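Side-chain contacts in triacylglycerol lipase (Yarrowia lipolytica, PDB 3O0D), which probably hydrolyses the ester bonds of triacylglycerols as a secreted, glycosylated lipase of the alpha/beta-hydrolase fold: residues E19-A22 with R23-N26; I10-E13 with S14-F17. All coordinates share one frame; numbering follows the deposited sequence.

Contact 1 (E19-A22 with R23-N26); sequences EKYA and RLAN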
loop_
_atom_site.group_PDB
_atom_site.type_symbol
_atom_site.label_atom_id
_atom_site.label_comp_id
_atom_site.label_asym_id
_atom_site.label_seq_id
_atom_site.Cartn_x
_atom_site.Cartn_y
_atom_site.Cartn_z
ATOM N N GLU A 19 -1.967 3.408 -12.349
ATOM C CA GLU A 19 -2.181 4.870 -12.223
ATOM C C GLU A 19 -3.420 5.183 -11.476
ATOM O O GLU A 19 -3.459 6.100 -10.652
ATOM C CB GLU A 19 -2.158 5.481 -13.630
ATOM C CG GLU A 19 -2.427 6.990 -13.653
ATOM C CD GLU A 19 -2.408 7.519 -15.123
ATOM O OE1 GLU A 19 -3.303 7.121 -15.899
ATOM O OE2 GLU A 19 -1.458 8.277 -15.413
ATOM N N LYS A 20 -4.475 4.408 -11.752
ATOM C CA LYS A 20 -5.708 4.568 -10.996
ATOM C C LYS A 20 -5.538 4.525 -9.458
ATOM O O LYS A 20 -6.054 5.481 -8.766
ATOM C CB LYS A 20 -6.752 3.506 -11.443
ATOM C CG LYS A 20 -7.960 3.516 -10.500
ATOM C CD LYS A 20 -8.941 2.415 -11.044
ATOM C CE LYS A 20 -10.024 2.170 -10.003
ATOM N NZ LYS A 20 -11.017 1.145 -10.502
ATOM N N TYR A 21 -4.800 3.514 -9.009
ATOM C CA TYR A 21 -4.615 3.324 -7.525
ATOM C C TYR A 21 -3.646 4.441 -7.063
ATOM O O TYR A 21 -3.817 5.044 -5.940
ATOM C CB TYR A 21 -4.237 1.881 -7.086
ATOM C CG TYR A 21 -5.464 1.045 -7.344
ATOM C CD1 TYR A 21 -6.546 1.074 -6.443
ATOM C CD2 TYR A 21 -5.589 0.355 -8.533
ATOM C CE1 TYR A 21 -7.693 0.434 -6.701
ATOM C CE2 TYR A 21 -6.799 -0.312 -8.795
ATOM C CZ TYR A 21 -7.818 -0.240 -7.878
ATOM O OH TYR A 21 -8.998 -0.886 -8.133
ATOM N N ALA A 22 -2.712 4.840 -7.899
ATOM C CA ALA A 22 -1.923 5.965 -7.445
ATOM C C ALA A 22 -2.755 7.207 -7.202
ATOM O O ALA A 22 -2.497 7.983 -6.282
ATOM C CB ALA A 22 -0.751 6.296 -8.491
ATOM N N ARG A 23 -3.720 7.461 -8.070
ATOM C CA ARG A 23 -4.574 8.585 -7.874
ATOM C C ARG A 23 -5.449 8.455 -6.606
ATOM O O ARG A 23 -5.590 9.369 -5.911
ATOM C CB ARG A 23 -5.514 8.845 -9.045
ATOM C CG ARG A 23 -4.883 9.106 -10.392
ATOM C CD ARG A 23 -5.960 9.606 -11.339
ATOM N NE ARG A 23 -5.576 9.612 -12.724
ATOM C CZ ARG A 23 -4.851 10.539 -13.301
ATOM N NH1 ARG A 23 -4.415 11.578 -12.645
ATOM N NH2 ARG A 23 -4.592 10.415 -14.568
ATOM N N LEU A 24 -6.030 7.303 -6.379
ATOM C CA LEU A 24 -6.872 7.115 -5.207
ATOM C C LEU A 24 -6.013 7.347 -3.938
ATOM O O LEU A 24 -6.532 7.935 -2.948
ATOM C CB LEU A 24 -7.476 5.714 -5.148
ATOM C CG LEU A 24 -8.612 5.664 -6.194
ATOM C CD1 LEU A 24 -8.948 4.123 -6.406
ATOM C CD2 LEU A 24 -9.950 6.483 -5.912
ATOM N N ALA A 25 -4.818 6.783 -3.949
ATOM C CA ALA A 25 -3.888 7.033 -2.767
ATOM C C ALA A 25 -3.610 8.468 -2.578
ATOM O O ALA A 25 -3.556 8.947 -1.403
ATOM C CB ALA A 25 -2.598 6.303 -3.001
ATOM N N ASN A 26 -3.388 9.219 -3.652
ATOM C CA ASN A 26 -3.146 10.706 -3.578
ATOM C C ASN A 26 -4.263 11.419 -2.945
ATOM O O ASN A 26 -4.045 12.287 -2.088
ATOM C CB ASN A 26 -2.780 11.182 -5.022
ATOM C CG ASN A 26 -2.976 12.644 -5.252
ATOM O OD1 ASN A 26 -3.975 13.232 -4.868
ATOM N ND2 ASN A 26 -2.040 13.234 -6.014
#

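Contact 2 (I10-E13 with S14-F17); sequences IDQE and SYNF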
loop_
_atom_site.group_PDB
_atom_site.type_symbol
_atom_site.label_atom_id
_atom_site.label_comp_id
_atom_site.label_asym_id
_atom_site.label_seq_id
_atom_site.Cartn_x
_atom_site.Cartn_y
_atom_site.Cartn_z
ATOM N N ILE A 10 4.849 -4.304 -19.192
ATOM C CA ILE A 10 3.393 -4.352 -19.008
ATOM C C ILE A 10 2.723 -3.670 -20.189
ATOM O O ILE A 10 3.406 -2.965 -20.970
ATOM C CB ILE A 10 2.923 -3.577 -17.723
ATOM C CG1 ILE A 10 3.281 -2.066 -17.743
ATOM C CG2 ILE A 10 3.572 -4.291 -16.449
ATOM C CD1 ILE A 10 2.594 -1.312 -16.514
ATOM N N ASP A 11 1.423 -3.845 -20.295
ATOM C CA ASP A 11 0.653 -3.202 -21.323
ATOM C C ASP A 11 -0.087 -1.962 -20.801
ATOM O O ASP A 11 -0.065 -1.697 -19.669
ATOM C CB ASP A 11 -0.314 -4.187 -21.954
ATOM C CG ASP A 11 -1.376 -4.681 -20.999
ATOM O OD1 ASP A 11 -1.540 -4.187 -19.926
ATOM O OD2 ASP A 11 -2.057 -5.612 -21.381
ATOM N N GLN A 12 -0.671 -1.198 -21.704
ATOM C CA GLN A 12 -1.184 0.085 -21.315
ATOM C C GLN A 12 -2.384 -0.072 -20.353
ATOM O O GLN A 12 -2.528 0.733 -19.438
ATOM C CB GLN A 12 -1.646 0.875 -22.541
ATOM C CG GLN A 12 -2.129 2.326 -22.240
ATOM C CD GLN A 12 -0.959 3.215 -21.823
ATOM O OE1 GLN A 12 0.111 3.289 -22.473
ATOM N NE2 GLN A 12 -1.122 3.850 -20.674
ATOM N N GLU A 13 -3.157 -1.144 -20.564
ATOM C CA GLU A 13 -4.285 -1.363 -19.661
ATOM C C GLU A 13 -3.797 -1.524 -18.177
ATOM O O GLU A 13 -4.460 -1.010 -17.253
ATOM C CB GLU A 13 -5.107 -2.558 -20.095
ATOM C CG GLU A 13 -6.268 -2.723 -19.265
ATOM C CD GLU A 13 -7.147 -3.937 -19.673
ATOM O OE1 GLU A 13 -6.805 -4.639 -20.640
ATOM O OE2 GLU A 13 -8.189 -4.151 -18.980
ATOM N N SER A 14 -2.672 -2.240 -18.031
ATOM C CA SER A 14 -2.109 -2.494 -16.703
ATOM C C SER A 14 -1.512 -1.226 -16.203
ATOM O O SER A 14 -1.708 -0.903 -15.012
ATOM C CB SER A 14 -0.965 -3.518 -16.835
ATOM O OG SER A 14 -1.544 -4.785 -17.178
ATOM N N TYR A 15 -0.863 -0.447 -17.067
ATOM C CA TYR A 15 -0.312 0.825 -16.612
ATOM C C TYR A 15 -1.473 1.735 -16.095
ATOM O O TYR A 15 -1.372 2.359 -15.040
ATOM C CB TYR A 15 0.331 1.543 -17.854
ATOM C CG TYR A 15 0.923 2.906 -17.553
ATOM C CD1 TYR A 15 2.329 3.046 -17.575
ATOM C CD2 TYR A 15 0.094 4.058 -17.385
ATOM C CE1 TYR A 15 2.911 4.299 -17.351
ATOM C CE2 TYR A 15 0.665 5.356 -17.172
ATOM C CZ TYR A 15 2.059 5.425 -17.169
ATOM O OH TYR A 15 2.560 6.682 -16.913
ATOM N N ASN A 16 -2.647 1.752 -16.819
ATOM C CA ASN A 16 -3.745 2.621 -16.419
ATOM C C ASN A 16 -4.376 2.161 -15.043
ATOM O O ASN A 16 -4.824 3.035 -14.242
ATOM C CB ASN A 16 -4.872 2.597 -17.439
ATOM C CG ASN A 16 -4.454 3.230 -18.770
ATOM O OD1 ASN A 16 -3.461 3.923 -18.843
ATOM N ND2 ASN A 16 -5.224 2.928 -19.842
ATOM N N PHE A 17 -4.275 0.854 -14.800
ATOM C CA PHE A 17 -4.757 0.269 -13.579
ATOM C C PHE A 17 -3.855 0.721 -12.406
ATOM O O PHE A 17 -4.360 1.226 -11.372
ATOM C CB PHE A 17 -4.689 -1.226 -13.767
ATOM C CG PHE A 17 -4.774 -2.032 -12.467
ATOM C CD1 PHE A 17 -6.000 -2.304 -11.836
ATOM C CD2 PHE A 17 -3.609 -2.618 -12.029
ATOM C CE1 PHE A 17 -5.959 -3.206 -10.671
ATOM C CE2 PHE A 17 -3.565 -3.422 -10.897
ATOM C CZ PHE A 17 -4.752 -3.694 -10.236
#

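Contact 1 (E19-A22 with R23-N26)
Arg23 lies alongside Glu19, one helical turn earlier, and the two side chains run in the same direction. Arg23 CB starts against the backbone of the preceding turn, 3.4 Å from Lys20 O. Arg23 CG, turned away from the carbonyl carbon of its own residue (chi1 -59°), leans on Glu19 O at 3.3 Å. That same oxygen accepts the helical bond from Arg23 N. From CG to NE the chain is extended, which takes the guanidinium out level with the Glu19 carboxylate. There Arg23 NH2 stands 3.7 Å from Glu19 CD and 3.8 Å from Glu19 OE1, a long salt bridge, with the two planes 37° apart and Glu19 CG over one face of the guanidinium. The other terminal nitrogen, NH1, is hydrogen-bonded to Gln46.

On the inner side, Leu24 and Tyr21 also run side by side: Leu24 CD1 rests 3.9 Å from Tyr21 CD1, obliquely to the ring, while the phenol OH is held by Gln80. Beneath these side chains the backbone bonds follow the regular helical pattern, among them Ala25 N to Tyr21 O at 2.8 Å.

The Glu19–Arg23 pair thus lies on one flank of the helix while Tyr21 and Leu24 pack on another, with Lys20 sharing Gln80 with Tyr21. Because the Glu19–Arg23 pair is long and not coplanar, its attraction is probably mainly electrostatic, with the hydrogen bond from NH1 to Gln46 giving the guanidinium its more directional hold.

Contact 2 (I10-E13 with S14-F17)
Asp11 turns its carboxylate back over the first turn of the helix to meet Ser14. With the side chain folded in over its own backbone at chi1, Asp11 OD1 receives two donors from that one residue, and they come from opposite faces of the carboxylate plane. Ser14 N, at 2.9 Å from Asp11 OD1, arrives nearly along the C-O axis; Ser14 OG, at 2.8 Å from the same oxygen, comes on the syn side, 32° out of plane. The two bonds together should limit the rotation of both the carboxylate and the hydroxyl.

Gln12 and Asn16 are set across one another, their amide planes 42° apart. A bend at chi2 brings the Gln12 amide back over the helix, where Gln12 NE2 donates to Asn16 OD1 at 3.0 Å. The bond is straight at the hydrogen (165°) and lies in the plane of the Gln12 amide, yet it reaches OD1 from above the Asn16 carbonyl plane. The same Gln12 NE2 is 3.5 Å from Tyr15 CD2, and the Gln12 amide runs beside the phenol, tilted about midway between parallel and perpendicular.

On the other side of Tyr15, Ile10 CD1 lies 3.6 Å from Tyr15 N and touches Tyr15 CB, oblique to the ring. Farther out, Tyr15 OH bonds to Pro257 O and the ring meets Phe293 edge-to-face.

Asp11 is the N-cap of helix 12-27, and its side-chain bond to Ser14 N, three residues on, is the classic Asp N-cap arrangement, here with the serine hydroxyl as a second donor.

In the fold
Both contacts belong to helix 12-27, in series along the chain: contact 2 covers its capped beginning and contact 1 its later turns, with centres about 13 Å apart. The helix follows strand 3-8 near one end of the large mixed sheet. Contact 2, about 18 Å from the centre of the chain, packs Ile10 and Tyr15 against strand 262-265; contact 1, about 11 Å from that centre, sets Tyr21 and Leu24 on strand 155-161, with Tyr21 also on strand 183-187. Phe17 and Tyr21, meeting edge-to-face, bridge the two. One helix thereby spans from strand 262-265, towards one end of the sheet, to the central parallel strands of the alpha/beta-hydrolase core, where Ala25 touches the probable nucleophile elbow.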